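Local structure of Alp7A (Bacillus subtilis, 5EC0) at residues R5-F10 / V371-E376; D20-E25 / A110-R115. The protein binds ADP in an actin-like fold and probably assembles into cytoskeletal filaments that segregate plasmids. All blocks are in the same frame, centred on the assembly; numbering follows the deposited sequence.

How the contacts relate
Both contacts dock a helix against the same mixed sheet, but on different strands and with different helices: contact 1 sets strand 2-10 against helix 364-386, contact 2 the start of strand 22-33 against the end of helix 95-112. Their centres lie about 16 Å apart, and they meet where R5 O receives a probable hydrogen bond from D20 N (2.9 Å). Contact 1 is partly buried and polar, with N7 and S373 buried and the two arginines partly exposed. Contact 2 lies at the surface, where K112 is exposed and a tyrosine ring takes methylene, ammonium and methyl contacts without any hydrogen bond across. Neither belongs to the ADP pocket.

Contact 1: R5-F10 / V371-E376; sequences RMNVDF and VLSRAE
R5 and N7 make a polar strand-on-helix contact with S373 and R374, where strand 2-10 meets the C-terminal helix 364-386, a helix packed on the mixed sheet of an actin-like domain away from the ADP site. The two short segments run nearly antiparallel, at 155°, with their axes 9.0 Å apart. R5 and N7 both direct their side chains to this helix, whereas M6 between them faces helix 95-112. N7 ND2 donates to S373 OG over 3.0 Å in a nearly straight bond (168°), with the oxygen in the amide plane; the serine hydroxyl in turn bonds E370 O. ND2 also bonds E370 OE1, while Q126 holds OD1, so both ends of the buried amide are engaged and its flip is fixed. The R5 chain runs past the serine, CD lying 3.4 Å from S373 OG, and bends at chi3. The bend sets the R5 guanidinium with one face under R374 NE, which is 3.5 Å from R5 NH2 and displaced toward the rim, the two planes 47° apart. E370 OE2 forms salt bridges with both arginines and Q377 takes R5 NH1, so the shared carboxylate is likely to offset the two like charges and to link strand and helix electrostatically.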
ATOM      1  N   ARG A   5     -17.806  -3.574  -1.414  1.00 30.30           N
ATOM      2  CA  ARG A   5     -16.579  -3.065  -2.023  1.00 26.18           C
ATOM      3  C   ARG A   5     -15.362  -3.564  -1.262  1.00 27.92           C
ATOM      4  O   ARG A   5     -15.278  -3.419  -0.035  1.00 30.90           O
ATOM      5  CB  ARG A   5     -16.567  -1.525  -2.045  1.00 28.69           C
ATOM      6  CG  ARG A   5     -17.790  -0.868  -2.703  1.00 38.00           C
ATOM      7  CD  ARG A   5     -17.740   0.673  -2.619  1.00 37.79           C
ATOM      8  NE  ARG A   5     -17.231   1.134  -1.321  1.00 39.33           N
ATOM      9  CZ  ARG A   5     -17.959   1.210  -0.212  1.00 33.62           C
ATOM     10  NH1 ARG A   5     -19.233   0.867  -0.238  1.00 36.45           N
ATOM     11  NH2 ARG A   5     -17.411   1.621   0.926  1.00 35.67           N
ATOM     12  N   MET A   6     -14.418  -4.159  -1.971  1.00 26.54           N
ATOM     13  CA  MET A   6     -13.154  -4.490  -1.339  1.00 24.57           C
ATOM     14  C   MET A   6     -11.981  -4.039  -2.201  1.00 26.38           C
ATOM     15  O   MET A   6     -11.821  -4.477  -3.339  1.00 29.59           O
ATOM     16  CB  MET A   6     -13.053  -5.985  -1.056  1.00 20.47           C
ATOM     17  CG  MET A   6     -11.695  -6.372  -0.494  1.00 19.88           C
ATOM     18  SD  MET A   6     -11.734  -8.041   0.128  1.00 28.84           S
ATOM     19  CE  MET A   6     -10.080  -8.202   0.804  1.00 20.25           C
ATOM     20  N   ASN A   7     -11.173  -3.160  -1.621  1.00 25.63           N
ATOM     21  CA  ASN A   7     -10.053  -2.522  -2.287  1.00 22.87           C
ATOM     22  C   ASN A   7      -8.741  -2.890  -1.617  1.00 22.74           C
ATOM     23  O   ASN A   7      -8.604  -2.760  -0.410  1.00 21.94           O
ATOM     24  CB  ASN A   7     -10.251  -1.010  -2.286  1.00 23.70           C
ATOM     25  CG  ASN A   7     -11.481  -0.594  -3.082  1.00 25.55           C
ATOM     26  OD1 ASN A   7     -11.642  -0.966  -4.254  1.00 23.62           O
ATOM     27  ND2 ASN A   7     -12.354   0.170  -2.452  1.00 23.39           N
ATOM     28  N   VAL A   8      -7.775  -3.344  -2.397  1.00 20.73           N
ATOM     29  CA  VAL A   8      -6.554  -3.916  -1.822  1.00 19.82           C
ATOM     30  C   VAL A   8      -5.333  -3.271  -2.446  1.00 27.46           C
ATOM     31  O   VAL A   8      -5.252  -3.147  -3.670  1.00 27.90           O
ATOM     32  CB  VAL A   8      -6.497  -5.453  -2.030  1.00 24.63           C
ATOM     33  CG1 VAL A   8      -5.174  -6.000  -1.633  1.00 23.91           C
ATOM     34  CG2 VAL A   8      -7.610  -6.139  -1.233  1.00 26.00           C
ATOM     35  N   ASP A   9      -4.423  -2.826  -1.581  1.00 23.17           N
ATOM     36  CA  ASP A   9      -3.090  -2.371  -1.947  1.00 24.13           C
ATOM     37  C   ASP A   9      -2.107  -3.459  -1.500  1.00 25.61           C
ATOM     38  O   ASP A   9      -1.846  -3.598  -0.304  1.00 27.63           O
ATOM     39  CB  ASP A   9      -2.774  -1.028  -1.265  1.00 22.85           C
ATOM     40  CG  ASP A   9      -1.464  -0.393  -1.749  1.00 32.25           C
ATOM     41  OD1 ASP A   9      -0.559  -1.103  -2.241  1.00 30.24           O
ATOM     42  OD2 ASP A   9      -1.340   0.845  -1.620  1.00 36.74           O
ATOM     43  N   PHE A  10      -1.598  -4.261  -2.436  1.00 26.50           N
ATOM     44  CA  PHE A  10      -0.558  -5.232  -2.088  1.00 27.48           C
ATOM     45  C   PHE A  10       0.805  -4.534  -2.048  1.00 31.02           C
ATOM     46  O   PHE A  10       1.579  -4.613  -3.004  1.00 31.33           O
ATOM     47  CB  PHE A  10      -0.515  -6.397  -3.085  1.00 28.47           C
ATOM     48  CG  PHE A  10      -1.748  -7.246  -3.099  1.00 31.24           C
ATOM     49  CD1 PHE A  10      -2.037  -8.089  -2.033  1.00 30.77           C
ATOM     50  CD2 PHE A  10      -2.606  -7.231  -4.196  1.00 28.02           C
ATOM     51  CE1 PHE A  10      -3.166  -8.882  -2.045  1.00 26.84           C
ATOM     52  CE2 PHE A  10      -3.741  -8.020  -4.214  1.00 29.22           C
ATOM     53  CZ  PHE A  10      -4.023  -8.847  -3.138  1.00 33.21           C
ATOM     54  N   VAL A 371     -12.399   5.623  -4.103  1.00 23.94           N
ATOM     55  CA  VAL A 371     -13.156   6.552  -4.938  1.00 21.72           C
ATOM     56  C   VAL A 371     -13.694   5.855  -6.189  1.00 28.78           C
ATOM     57  O   VAL A 371     -14.862   6.022  -6.550  1.00 29.32           O
ATOM     58  CB  VAL A 371     -12.281   7.766  -5.371  1.00 21.05           C
ATOM     59  CG1 VAL A 371     -12.894   8.504  -6.600  1.00 25.93           C
ATOM     60  CG2 VAL A 371     -12.045   8.729  -4.220  1.00 21.33           C
ATOM     61  N   LEU A 372     -12.848   5.074  -6.861  1.00 25.78           N
ATOM     62  CA  LEU A 372     -13.311   4.385  -8.061  1.00 23.49           C
ATOM     63  C   LEU A 372     -14.400   3.363  -7.726  1.00 29.94           C
ATOM     64  O   LEU A 372     -15.322   3.164  -8.502  1.00 24.45           O
ATOM     65  CB  LEU A 372     -12.148   3.722  -8.792  1.00 24.35           C
ATOM     66  CG  LEU A 372     -11.261   4.739  -9.526  1.00 26.40           C
ATOM     67  CD1 LEU A 372     -10.161   4.047 -10.325  1.00 22.06           C
ATOM     68  CD2 LEU A 372     -12.116   5.671 -10.438  1.00 23.15           C
ATOM     69  N   SER A 373     -14.313   2.733  -6.563  1.00 24.57           N
ATOM     70  CA  SER A 373     -15.283   1.695  -6.231  1.00 26.51           C
ATOM     71  C   SER A 373     -16.626   2.335  -5.869  1.00 25.92           C
ATOM     72  O   SER A 373     -17.660   1.751  -6.144  1.00 27.39           O
ATOM     73  CB  SER A 373     -14.765   0.784  -5.100  1.00 24.87           C
ATOM     74  OG  SER A 373     -14.714   1.470  -3.864  1.00 35.21           O
ATOM     75  N   ARG A 374     -16.626   3.537  -5.290  1.00 25.62           N
ATOM     76  CA  ARG A 374     -17.897   4.241  -5.066  1.00 28.46           C
ATOM     77  C   ARG A 374     -18.536   4.707  -6.370  1.00 29.15           C
ATOM     78  O   ARG A 374     -19.749   4.745  -6.480  1.00 31.70           O
ATOM     79  CB  ARG A 374     -17.734   5.465  -4.166  1.00 34.97           C
ATOM     80  CG  ARG A 374     -17.017   5.215  -2.871  1.00 40.95           C
ATOM     81  CD  ARG A 374     -17.935   4.920  -1.718  1.00 40.95           C
ATOM     82  NE  ARG A 374     -17.114   4.834  -0.511  1.00 52.65           N
ATOM     83  CZ  ARG A 374     -17.379   5.456   0.632  1.00 53.30           C
ATOM     84  NH1 ARG A 374     -18.464   6.215   0.747  1.00 52.63           N
ATOM     85  NH2 ARG A 374     -16.555   5.307   1.663  1.00 51.38           N
ATOM     86  N   ALA A 375     -17.726   5.103  -7.342  1.00 28.86           N
ATOM     87  CA  ALA A 375     -18.285   5.565  -8.605  1.00 30.48           C
ATOM     88  C   ALA A 375     -18.862   4.360  -9.325  1.00 33.05           C
ATOM     89  O   ALA A 375     -19.951   4.422  -9.907  1.00 34.59           O
ATOM     90  CB  ALA A 375     -17.235   6.267  -9.445  1.00 26.65           C
ATOM     91  N   GLU A 376     -18.151   3.242  -9.236  1.00 30.85           N
ATOM     92  CA  GLU A 376     -18.637   2.015  -9.836  1.00 37.27           C
ATOM     93  C   GLU A 376     -19.952   1.568  -9.194  1.00 33.29           C
ATOM     94  O   GLU A 376     -20.884   1.174  -9.888  1.00 32.55           O
ATOM     95  CB  GLU A 376     -17.588   0.909  -9.719  1.00 41.60           C
ATOM     96  CG  GLU A 376     -18.000  -0.365 -10.429  1.00 52.26           C
ATOM     97  CD  GLU A 376     -17.956  -0.224 -11.943  1.00 56.51           C
ATOM     98  OE1 GLU A 376     -17.176   0.621 -12.443  1.00 55.74           O
ATOM     99  OE2 GLU A 376     -18.698  -0.962 -12.627  1.00 61.28           O
TER

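Contact 2: D20-E25 / A110-R115; sequences DGYFFE and ALKGKR
With chi1 at -178°, the Y22 ring stands opposite the backbone N and reaches out from strand 22-33 toward the end of helix 95-112, while the K112 chain bends at chi2 and then extends to lay its last atoms on that ring. The backbones stay well apart, the nearest CA atoms, those of Y22 and K112, being 10.3 Å from each other; the side chains make the whole contact. K112 CE sits over the middle of one ring face, 3.8 Å from the centroid of Y22 and only 12° off the normal, a CH-pi contact. The ammonium continues past the centre: NZ is 4.1 Å from the same centroid but 33° off the normal, an off-centre cation-pi interaction in which Y22 CE1 is its closest ring atom, 3.5 Å away. L111 adds a methyl at the phenol end, its CD2 lying 3.4 Å from Y22 OH and 4.0 Å from Y22 CZ, with the two side chains crossing at about a right angle. Putting an alanine at Y22 would remove the ring and is likely to leave the K112 ammonium without its pi partner, free to swing into solvent, and to open a gap beside L111 CD2. The chain leaves helical geometry at G113, so L111 and K112 belong to the last turn of the helix. Two residues along the strand, F24 presents a ring edge to Y22 CD2 and meets Y107 edge-to-face, packing also on A104 and Y108. The Y22 cluster thus forms the outer end of a seam in which strand 22-33, paired antiparallel with strand 14-19, lies against helix 95-112, a helix-on-sheet packing within the actin-like fold.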
ATOM      1  N   ASP A  20     -15.766  -2.488   2.719  1.00 36.85           N
ATOM      2  CA  ASP A  20     -16.920  -1.611   2.944  1.00 34.65           C
ATOM      3  C   ASP A  20     -16.548  -0.405   3.798  1.00 33.97           C
ATOM      4  O   ASP A  20     -17.241  -0.083   4.755  1.00 30.87           O
ATOM      5  CB  ASP A  20     -18.083  -2.382   3.580  1.00 31.17           C
ATOM      6  CG  ASP A  20     -18.751  -3.350   2.605  1.00 35.65           C
ATOM      7  OD1 ASP A  20     -18.665  -3.111   1.379  1.00 28.94           O
ATOM      8  OD2 ASP A  20     -19.361  -4.348   3.063  1.00 40.29           O
ATOM      9  N   GLY A  21     -15.437   0.247   3.446  1.00 37.95           N
ATOM     10  CA  GLY A  21     -14.990   1.443   4.143  1.00 33.26           C
ATOM     11  C   GLY A  21     -14.224   1.172   5.424  1.00 35.67           C
ATOM     12  O   GLY A  21     -13.774   2.098   6.094  1.00 42.29           O
ATOM     13  N   TYR A  22     -14.062  -0.098   5.770  1.00 30.23           N
ATOM     14  CA  TYR A  22     -13.306  -0.440   6.961  1.00 26.55           C
ATOM     15  C   TYR A  22     -11.845  -0.733   6.624  1.00 32.24           C
ATOM     16  O   TYR A  22     -11.528  -1.625   5.815  1.00 22.32           O
ATOM     17  CB  TYR A  22     -13.941  -1.637   7.669  1.00 36.53           C
ATOM     18  CG  TYR A  22     -13.238  -2.045   8.948  1.00 45.37           C
ATOM     19  CD1 TYR A  22     -13.427  -1.341  10.128  1.00 45.11           C
ATOM     20  CD2 TYR A  22     -12.379  -3.135   8.968  1.00 49.14           C
ATOM     21  CE1 TYR A  22     -12.776  -1.721  11.304  1.00 49.92           C
ATOM     22  CE2 TYR A  22     -11.734  -3.524  10.132  1.00 51.22           C
ATOM     23  CZ  TYR A  22     -11.933  -2.815  11.294  1.00 51.47           C
ATOM     24  OH  TYR A  22     -11.281  -3.211  12.437  1.00 57.26           O
ATOM     25  N   PHE A  23     -10.958   0.015   7.275  1.00 24.01           N
ATOM     26  CA  PHE A  23      -9.518  -0.132   7.087  1.00 26.23           C
ATOM     27  C   PHE A  23      -8.819  -1.076   8.087  1.00 26.68           C
ATOM     28  O   PHE A  23      -9.067  -1.029   9.295  1.00 28.65           O
ATOM     29  CB  PHE A  23      -8.844   1.247   7.157  1.00 24.22           C
ATOM     30  CG  PHE A  23      -7.343   1.192   7.046  1.00 33.99           C
ATOM     31  CD1 PHE A  23      -6.729   1.153   5.795  1.00 30.86           C
ATOM     32  CD2 PHE A  23      -6.544   1.169   8.191  1.00 25.46           C
ATOM     33  CE1 PHE A  23      -5.341   1.089   5.676  1.00 31.21           C
ATOM     34  CE2 PHE A  23      -5.153   1.099   8.088  1.00 25.79           C
ATOM     35  CZ  PHE A  23      -4.548   1.062   6.828  1.00 35.20           C
ATOM     36  N   PHE A  24      -7.948  -1.937   7.564  1.00 25.09           N
ATOM     37  CA  PHE A  24      -6.928  -2.598   8.377  1.00 31.19           C
ATOM     38  C   PHE A  24      -5.795  -3.012   7.451  1.00 30.21           C
ATOM     39  O   PHE A  24      -5.952  -3.009   6.229  1.00 28.57           O
ATOM     40  CB  PHE A  24      -7.484  -3.811   9.162  1.00 24.14           C
ATOM     41  CG  PHE A  24      -7.901  -4.969   8.297  1.00 27.53           C
ATOM     42  CD1 PHE A  24      -6.973  -5.918   7.884  1.00 24.42           C
ATOM     43  CD2 PHE A  24      -9.228  -5.127   7.913  1.00 22.78           C
ATOM     44  CE1 PHE A  24      -7.356  -6.998   7.093  1.00 24.71           C
ATOM     45  CE2 PHE A  24      -9.619  -6.217   7.134  1.00 22.17           C
ATOM     46  CZ  PHE A  24      -8.676  -7.153   6.722  1.00 21.81           C
ATOM     47  N   GLU A  25      -4.654  -3.342   8.040  1.00 31.73           N
ATOM     48  CA  GLU A  25      -3.472  -3.713   7.283  1.00 34.26           C
ATOM     49  C   GLU A  25      -2.704  -4.820   8.000  1.00 35.05           C
ATOM     50  O   GLU A  25      -2.890  -5.048   9.188  1.00 36.73           O
ATOM     51  CB  GLU A  25      -2.573  -2.495   7.050  1.00 28.70           C
ATOM     52  CG  GLU A  25      -2.294  -1.653   8.278  1.00 26.21           C
ATOM     53  CD  GLU A  25      -1.341  -0.492   7.990  1.00 37.68           C
ATOM     54  OE1 GLU A  25      -0.685  -0.517   6.937  1.00 42.12           O
ATOM     55  OE2 GLU A  25      -1.241   0.448   8.813  1.00 40.53           O
ATOM     56  N   ALA A 110     -14.339 -13.077  10.480  1.00 39.07           N
ATOM     57  CA  ALA A 110     -14.311 -13.468  11.891  1.00 37.93           C
ATOM     58  C   ALA A 110     -14.566 -12.265  12.793  1.00 35.56           C
ATOM     59  O   ALA A 110     -15.244 -12.380  13.806  1.00 42.93           O
ATOM     60  CB  ALA A 110     -12.983 -14.111  12.244  1.00 36.21           C
ATOM     61  N   LEU A 111     -14.012 -11.116  12.414  1.00 32.65           N
ATOM     62  CA  LEU A 111     -14.164  -9.892  13.192  1.00 38.53           C
ATOM     63  C   LEU A 111     -15.594  -9.363  13.162  1.00 42.41           C
ATOM     64  O   LEU A 111     -16.168  -9.086  14.206  1.00 43.14           O
ATOM     65  CB  LEU A 111     -13.203  -8.807  12.684  1.00 36.42           C
ATOM     66  CG  LEU A 111     -13.093  -7.513  13.500  1.00 36.58           C
ATOM     67  CD1 LEU A 111     -12.525  -7.791  14.897  1.00 37.91           C
ATOM     68  CD2 LEU A 111     -12.239  -6.475  12.778  1.00 38.52           C
ATOM     69  N   LYS A 112     -16.166  -9.226  11.968  1.00 39.62           N
ATOM     70  CA  LYS A 112     -17.445  -8.532  11.813  1.00 41.57           C
ATOM     71  C   LYS A 112     -18.646  -9.439  11.533  1.00 44.41           C
ATOM     72  O   LYS A 112     -19.771  -8.955  11.485  1.00 50.36           O
ATOM     73  CB  LYS A 112     -17.349  -7.497  10.691  1.00 39.61           C
ATOM     74  CG  LYS A 112     -16.177  -6.542  10.806  1.00 43.20           C
ATOM     75  CD  LYS A 112     -16.401  -5.488  11.888  1.00 48.14           C
ATOM     76  CE  LYS A 112     -15.498  -4.270  11.648  1.00 49.52           C
ATOM     77  NZ  LYS A 112     -15.828  -3.077  12.498  1.00 50.14           N
ATOM     78  N   GLY A 113     -18.419 -10.736  11.340  1.00 42.71           N
ATOM     79  CA  GLY A 113     -19.505 -11.633  10.968  1.00 41.92           C
ATOM     80  C   GLY A 113     -19.870 -12.696  11.994  1.00 42.30           C
ATOM     81  O   GLY A 113     -19.386 -12.691  13.118  1.00 43.03           O
ATOM     82  N   LYS A 114     -20.725 -13.627  11.592  1.00 50.87           N
ATOM     83  CA  LYS A 114     -21.237 -14.644  12.502  1.00 52.26           C
ATOM     84  C   LYS A 114     -20.379 -15.900  12.443  1.00 52.78           C
ATOM     85  O   LYS A 114     -19.970 -16.341  11.365  1.00 54.25           O
ATOM     86  CB  LYS A 114     -22.690 -14.974  12.167  1.00 44.92           C
ATOM     87  CG  LYS A 114     -23.543 -13.736  11.911  1.00 54.54           C
ATOM     88  CD  LYS A 114     -24.810 -14.071  11.130  1.00 59.23           C
ATOM     89  CE  LYS A 114     -25.903 -14.635  12.036  1.00 68.47           C
ATOM     90  NZ  LYS A 114     -26.914 -15.452  11.291  1.00 69.08           N
ATOM     91  N   ARG A 115     -20.115 -16.460  13.615  1.00 51.06           N
ATOM     92  CA  ARG A 115     -19.311 -17.666  13.768  1.00 54.86           C
ATOM     93  C   ARG A 115     -19.687 -18.806  12.812  1.00 58.02           C
ATOM     94  O   ARG A 115     -18.806 -19.466  12.254  1.00 56.09           O
ATOM     95  CB  ARG A 115     -19.413 -18.158  15.216  1.00 56.26           C
ATOM     96  CG  ARG A 115     -18.603 -19.410  15.514  1.00 64.11           C
ATOM     97  CD  ARG A 115     -17.096 -19.153  15.419  1.00 63.97           C
ATOM     98  NE  ARG A 115     -16.328 -20.374  15.666  1.00 60.81           N
ATOM     99  CZ  ARG A 115     -15.541 -20.963  14.767  1.00 56.66           C
ATOM    100  NH1 ARG A 115     -15.395 -20.434  13.555  1.00 50.64           N
ATOM    101  NH2 ARG A 115     -14.889 -22.074  15.086  1.00 53.52           N
TER